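SrtE1 (Streptomyces coelicolor, PDB 5CUW) cleaves sorting signals of the Leu-Ala-x-Thr-Gly and Leu-Pro-x-Thr-Gly type and joins surface proteins covalently to the cell wall. Local coordinates at residues A[58-72]-A[89-102]. Numbering follows the deposited sequence.
Sequences ISSKKVLDRGMVGHY and FGLAGHRNTHGEPF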
loop_
_atom_site.group_PDB
_atom_site.type_symbol
_atom_site.label_atom_id
_atom_site.label_comp_id
_atom_site.label_asym_id
_atom_site.label_seq_id
_atom_site.Cartn_x
_atom_site.Cartn_y
_atom_site.Cartn_z
ATOM N N ILE A 58 -11.159 -1.665 4.591
ATOM C CA ILE A 58 -10.529 -2.946 4.253
ATOM C C ILE A 58 -11.470 -4.132 4.378
ATOM O O ILE A 58 -11.026 -5.266 4.564
ATOM C CB ILE A 58 -9.291 -3.208 5.133
ATOM C CG1 ILE A 58 -9.672 -3.170 6.610
ATOM C CG2 ILE A 58 -8.199 -2.193 4.833
ATOM C CD1 ILE A 58 -8.648 -3.828 7.496
ATOM N N SER A 59 -12.768 -3.868 4.265
ATOM C CA SER A 59 -13.770 -4.923 4.270
ATOM C C SER A 59 -13.434 -6.020 3.261
ATOM O O SER A 59 -13.062 -5.731 2.126
ATOM C CB SER A 59 -15.147 -4.350 3.958
ATOM O OG SER A 59 -16.043 -5.378 3.578
ATOM N N SER A 60 -13.563 -7.272 3.679
ATOM C CA SER A 60 -13.328 -8.391 2.776
ATOM C C SER A 60 -14.410 -8.440 1.713
ATOM O O SER A 60 -14.119 -8.515 0.522
ATOM C CB SER A 60 -13.286 -9.708 3.542
ATOM O OG SER A 60 -12.115 -9.786 4.328
ATOM N N LYS A 61 -15.663 -8.378 2.153
ATOM C CA LYS A 61 -16.797 -8.506 1.258
ATOM C C LYS A 61 -16.892 -7.349 0.269
ATOM O O LYS A 61 -17.185 -7.561 -0.906
ATOM C CB LYS A 61 -18.095 -8.610 2.063
ATOM N N LYS A 62 -16.638 -6.127 0.728
ATOM C CA LYS A 62 -16.876 -4.953 -0.119
ATOM C C LYS A 62 -15.643 -4.482 -0.883
ATOM O O LYS A 62 -15.770 -3.753 -1.870
ATOM C CB LYS A 62 -17.417 -3.783 0.717
ATOM C CG LYS A 62 -18.781 -4.030 1.346
ATOM C CD LYS A 62 -19.322 -2.775 2.040
ATOM C CE LYS A 62 -18.450 -2.351 3.222
ATOM N NZ LYS A 62 -19.037 -1.207 3.985
ATOM N N VAL A 63 -14.457 -4.891 -0.435
ATOM C CA VAL A 63 -13.220 -4.383 -1.010
ATOM C C VAL A 63 -12.266 -5.505 -1.451
ATOM O O VAL A 63 -12.125 -5.743 -2.648
ATOM C CB VAL A 63 -12.504 -3.442 -0.023
ATOM C CG1 VAL A 63 -11.135 -3.032 -0.565
ATOM C CG2 VAL A 63 -13.388 -2.206 0.257
ATOM N N LEU A 64 -11.619 -6.195 -0.509
ATOM C CA LEU A 64 -10.595 -7.179 -0.898
ATOM C C LEU A 64 -11.153 -8.319 -1.755
ATOM O O LEU A 64 -10.513 -8.734 -2.716
ATOM C CB LEU A 64 -9.895 -7.765 0.335
ATOM C CG LEU A 64 -9.480 -6.784 1.432
ATOM C CD1 LEU A 64 -8.783 -7.532 2.563
ATOM C CD2 LEU A 64 -8.595 -5.675 0.877
ATOM N N ASP A 65 -12.335 -8.832 -1.423
ATOM C CA ASP A 65 -12.907 -9.903 -2.232
ATOM C C ASP A 65 -13.458 -9.379 -3.558
ATOM O O ASP A 65 -13.921 -10.152 -4.387
ATOM C CB ASP A 65 -14.012 -10.646 -1.475
ATOM C CG ASP A 65 -13.465 -11.494 -0.344
ATOM O OD1 ASP A 65 -12.225 -11.545 -0.183
ATOM O OD2 ASP A 65 -14.270 -12.114 0.383
ATOM N N ARG A 66 -13.404 -8.068 -3.758
ATOM C CA ARG A 66 -13.845 -7.495 -5.018
ATOM C C ARG A 66 -12.641 -7.244 -5.915
ATOM O O ARG A 66 -12.752 -6.602 -6.952
ATOM C CB ARG A 66 -14.621 -6.200 -4.783
ATOM C CG ARG A 66 -15.830 -6.371 -3.875
ATOM C CD ARG A 66 -16.762 -7.450 -4.401
ATOM N NE ARG A 66 -17.108 -7.213 -5.798
ATOM C CZ ARG A 66 -17.680 -8.106 -6.599
ATOM N NH1 ARG A 66 -17.984 -9.319 -6.158
ATOM N NH2 ARG A 66 -17.944 -7.781 -7.852
ATOM N N GLY A 67 -11.489 -7.756 -5.500
ATOM C CA GLY A 67 -10.267 -7.609 -6.269
ATOM C C GLY A 67 -9.619 -6.250 -6.112
ATOM O O GLY A 67 -8.781 -5.878 -6.929
ATOM N N MET A 68 -9.992 -5.502 -5.071
ATOM C CA MET A 68 -9.389 -4.186 -4.850
ATOM C C MET A 68 -8.452 -4.188 -3.651
ATOM O O MET A 68 -8.498 -5.101 -2.833
ATOM C CB MET A 68 -10.478 -3.129 -4.661
ATOM C CG MET A 68 -11.425 -3.040 -5.841
ATOM S SD MET A 68 -12.539 -1.619 -5.719
ATOM C CE MET A 68 -13.797 -2.248 -4.605
ATOM N N VAL A 69 -7.582 -3.184 -3.539
ATOM C CA VAL A 69 -6.827 -3.055 -2.312
ATOM C C VAL A 69 -7.500 -1.979 -1.477
ATOM O O VAL A 69 -8.157 -1.085 -2.018
ATOM C CB VAL A 69 -5.336 -2.719 -2.521
ATOM C CG1 VAL A 69 -4.660 -3.783 -3.369
ATOM C CG2 VAL A 69 -5.142 -1.334 -3.109
ATOM N N GLY A 70 -7.351 -2.101 -0.162
ATOM C CA GLY A 70 -8.092 -1.283 0.777
ATOM C C GLY A 70 -7.223 -0.346 1.577
ATOM O O GLY A 70 -6.161 -0.730 2.089
ATOM N N HIS A 71 -7.686 0.894 1.678
ATOM C CA HIS A 71 -7.069 1.902 2.530
ATOM C C HIS A 71 -7.581 1.778 3.966
ATOM O O HIS A 71 -8.783 1.877 4.211
ATOM C CB HIS A 71 -7.358 3.302 1.969
ATOM C CG HIS A 71 -6.882 4.424 2.843
ATOM N ND1 HIS A 71 -7.691 5.487 3.190
ATOM C CD2 HIS A 71 -5.686 4.649 3.439
ATOM C CE1 HIS A 71 -7.009 6.323 3.954
ATOM N NE2 HIS A 71 -5.792 5.837 4.126
ATOM N N TYR A 72 -6.677 1.565 4.917
ATOM C CA TYR A 72 -7.093 1.432 6.318
ATOM C C TYR A 72 -7.811 2.713 6.729
ATOM O O TYR A 72 -7.224 3.792 6.662
ATOM C CB TYR A 72 -5.900 1.162 7.234
ATOM C CG TYR A 72 -5.350 -0.253 7.162
ATOM C CD1 TYR A 72 -4.357 -0.589 6.257
ATOM C CD2 TYR A 72 -5.819 -1.243 8.017
ATOM C CE1 TYR A 72 -3.830 -1.873 6.208
ATOM C CE2 TYR A 72 -5.307 -2.531 7.966
ATOM C CZ TYR A 72 -4.316 -2.835 7.058
ATOM O OH TYR A 72 -3.804 -4.104 7.003
ATOM N N PHE A 89 0.510 6.221 4.260
ATOM C CA PHE A 89 -0.662 5.767 3.492
ATOM C C PHE A 89 -0.695 4.240 3.550
ATOM O O PHE A 89 0.103 3.592 2.909
ATOM C CB PHE A 89 -0.580 6.291 2.045
ATOM C CG PHE A 89 -1.790 5.966 1.171
ATOM C CD1 PHE A 89 -3.077 6.306 1.560
ATOM C CD2 PHE A 89 -1.614 5.359 -0.070
ATOM C CE1 PHE A 89 -4.178 6.026 0.730
ATOM C CE2 PHE A 89 -2.704 5.076 -0.907
ATOM C CZ PHE A 89 -3.981 5.406 -0.504
ATOM N N GLY A 90 -1.602 3.677 4.344
ATOM C CA GLY A 90 -1.621 2.237 4.582
ATOM C C GLY A 90 -2.635 1.480 3.735
ATOM O O GLY A 90 -3.791 1.893 3.619
ATOM N N LEU A 91 -2.194 0.366 3.148
ATOM C CA LEU A 91 -3.023 -0.413 2.218
ATOM C C LEU A 91 -2.927 -1.914 2.471
ATOM O O LEU A 91 -1.854 -2.430 2.798
ATOM C CB LEU A 91 -2.613 -0.131 0.779
ATOM C CG LEU A 91 -2.651 1.322 0.318
ATOM C CD1 LEU A 91 -1.912 1.405 -0.980
ATOM C CD2 LEU A 91 -4.090 1.799 0.150
ATOM N N ALA A 92 -4.046 -2.608 2.297
ATOM C CA ALA A 92 -4.097 -4.059 2.450
ATOM C C ALA A 92 -4.624 -4.691 1.170
ATOM O O ALA A 92 -5.547 -4.162 0.542
ATOM C CB ALA A 92 -4.967 -4.451 3.632
ATOM N N GLY A 93 -4.028 -5.816 0.788
ATOM C CA GLY A 93 -4.452 -6.551 -0.391
ATOM C C GLY A 93 -4.277 -8.048 -0.230
ATOM O O GLY A 93 -3.465 -8.499 0.571
ATOM N N HIS A 94 -5.039 -8.821 -0.996
ATOM C CA HIS A 94 -4.948 -10.277 -0.967
ATOM C C HIS A 94 -3.603 -10.788 -1.474
ATOM O O HIS A 94 -3.029 -10.246 -2.433
ATOM C CB HIS A 94 -6.060 -10.907 -1.825
ATOM C CG HIS A 94 -7.350 -11.131 -1.096
ATOM N ND1 HIS A 94 -7.406 -11.447 0.245
ATOM C CD2 HIS A 94 -8.632 -11.090 -1.525
ATOM C CE1 HIS A 94 -8.667 -11.590 0.610
ATOM N NE2 HIS A 94 -9.432 -11.382 -0.446
ATOM N N ARG A 95 -3.144 -11.877 -0.871
ATOM C CA ARG A 95 -1.944 -12.570 -1.327
ATOM C C ARG A 95 -2.296 -13.604 -2.399
ATOM O O ARG A 95 -1.510 -13.833 -3.315
ATOM C CB ARG A 95 -1.241 -13.254 -0.149
ATOM C CG ARG A 95 0.115 -13.899 -0.479
ATOM C CD ARG A 95 1.246 -12.870 -0.363
ATOM N NE ARG A 95 2.536 -13.427 -0.773
ATOM C CZ ARG A 95 3.344 -14.108 0.031
ATOM N NH1 ARG A 95 3.000 -14.313 1.296
ATOM N NH2 ARG A 95 4.494 -14.592 -0.432
ATOM N N ASN A 96 -3.468 -14.229 -2.290
ATOM C CA ASN A 96 -3.741 -15.433 -3.084
ATOM C C ASN A 96 -5.071 -15.610 -3.827
ATOM O O ASN A 96 -5.250 -16.626 -4.499
ATOM C CB ASN A 96 -3.585 -16.658 -2.193
ATOM C CG ASN A 96 -2.152 -16.974 -1.906
ATOM O OD1 ASN A 96 -1.698 -16.844 -0.772
ATOM N ND2 ASN A 96 -1.416 -17.391 -2.939
ATOM N N THR A 97 -6.009 -14.684 -3.705
ATOM C CA THR A 97 -7.251 -14.815 -4.471
ATOM C C THR A 97 -7.620 -13.493 -5.104
ATOM O O THR A 97 -6.907 -12.506 -4.938
ATOM C CB THR A 97 -8.438 -15.294 -3.608
ATOM O OG1 THR A 97 -8.682 -14.345 -2.561
ATOM C CG2 THR A 97 -8.152 -16.660 -3.000
ATOM N N HIS A 98 -8.731 -13.495 -5.840
ATOM C CA HIS A 98 -9.304 -12.288 -6.431
ATOM C C HIS A 98 -8.282 -11.344 -7.043
ATOM O O HIS A 98 -8.189 -10.180 -6.659
ATOM C CB HIS A 98 -10.129 -11.545 -5.377
ATOM C CG HIS A 98 -11.364 -12.287 -4.963
ATOM N ND1 HIS A 98 -11.471 -12.939 -3.753
ATOM C CD2 HIS A 98 -12.525 -12.520 -5.621
ATOM C CE1 HIS A 98 -12.654 -13.524 -3.672
ATOM N NE2 HIS A 98 -13.315 -13.283 -4.791
ATOM N N GLY A 99 -7.507 -11.849 -7.991
ATOM C CA GLY A 99 -6.547 -11.022 -8.694
ATOM C C GLY A 99 -5.210 -10.947 -7.984
ATOM O O GLY A 99 -4.217 -10.503 -8.576
ATOM N N GLU A 100 -5.203 -11.384 -6.720
ATOM C CA GLU A 100 -4.008 -11.460 -5.863
ATOM C C GLU A 100 -3.002 -10.353 -6.142
ATOM O O GLU A 100 -1.878 -10.597 -6.580
ATOM C CB GLU A 100 -3.344 -12.835 -6.003
ATOM C CG GLU A 100 -3.437 -13.434 -7.379
ATOM C CD GLU A 100 -3.105 -14.915 -7.390
ATOM O OE1 GLU A 100 -2.242 -15.320 -8.195
ATOM O OE2 GLU A 100 -3.710 -15.670 -6.596
ATOM N N PRO A 101 -3.416 -9.109 -5.883
ATOM C CA PRO A 101 -2.560 -7.959 -6.175
ATOM C C PRO A 101 -1.227 -7.975 -5.402
ATOM O O PRO A 101 -0.214 -7.544 -5.958
ATOM C CB PRO A 101 -3.428 -6.761 -5.766
ATOM C CG PRO A 101 -4.486 -7.327 -4.856
ATOM C CD PRO A 101 -4.708 -8.738 -5.289
ATOM N N PHE A 102 -1.207 -8.457 -4.160
ATOM C CA PHE A 102 0.044 -8.407 -3.373
ATOM C C PHE A 102 0.756 -9.752 -3.266
ATOM O O PHE A 102 1.593 -9.968 -2.380
ATOM C CB PHE A 102 -0.224 -7.884 -1.971
ATOM C CG PHE A 102 -0.587 -6.417 -1.921
ATOM C CD1 PHE A 102 -0.483 -5.621 -3.046
ATOM C CD2 PHE A 102 -1.016 -5.839 -0.733
ATOM C CE1 PHE A 102 -0.812 -4.262 -2.992
ATOM C CE2 PHE A 102 -1.353 -4.481 -0.670
ATOM C CZ PHE A 102 -1.248 -3.695 -1.803
HETATM O O HOH W 1 -7.114 -7.371 -8.216
HETATM O O HOH W 2 -7.093 -7.452 -2.562
#
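H94 NE2 donates a hydrogen bond to D65 OD1 (2.8 Å), nearly straight (170°) and in the plane of the imidazole. D65 CG lies beside its backbone N (chi1 -71°), which swings the carboxylate to the ring's edge, while L64 CB packs over one face and T97 OG1 lies 3.4 Å above the other. Were H94 an alanine, the D65 carboxylate would probably lose this mate and L64 CB the ring face it packs against. Deeper in, strands 69-71 and 89-92 run antiparallel: G70 N donates to A92 O and A92 N to G70 O, 2.8 Å each, and Y72 N reaches G90 O in a longer bond. Packing is tight here. V69 CG1 touches P101 CG and F102 CZ, each at 3.8 Å, and A92 CB sits 3.6 Å from Y72 OH, a hydroxyl hydrogen-bonded to T161 OG1. Back at the D65 end, the contact faces solvent: the exposed H98 lays its ring over D65 O, and one water links M68 O with H94 N. In the loop that follows strand 87-92 of the sortase beta-barrel, the H94 side chain is about 6 Å from that of C163, consistent with H94 being the active-site histidine of a sortase.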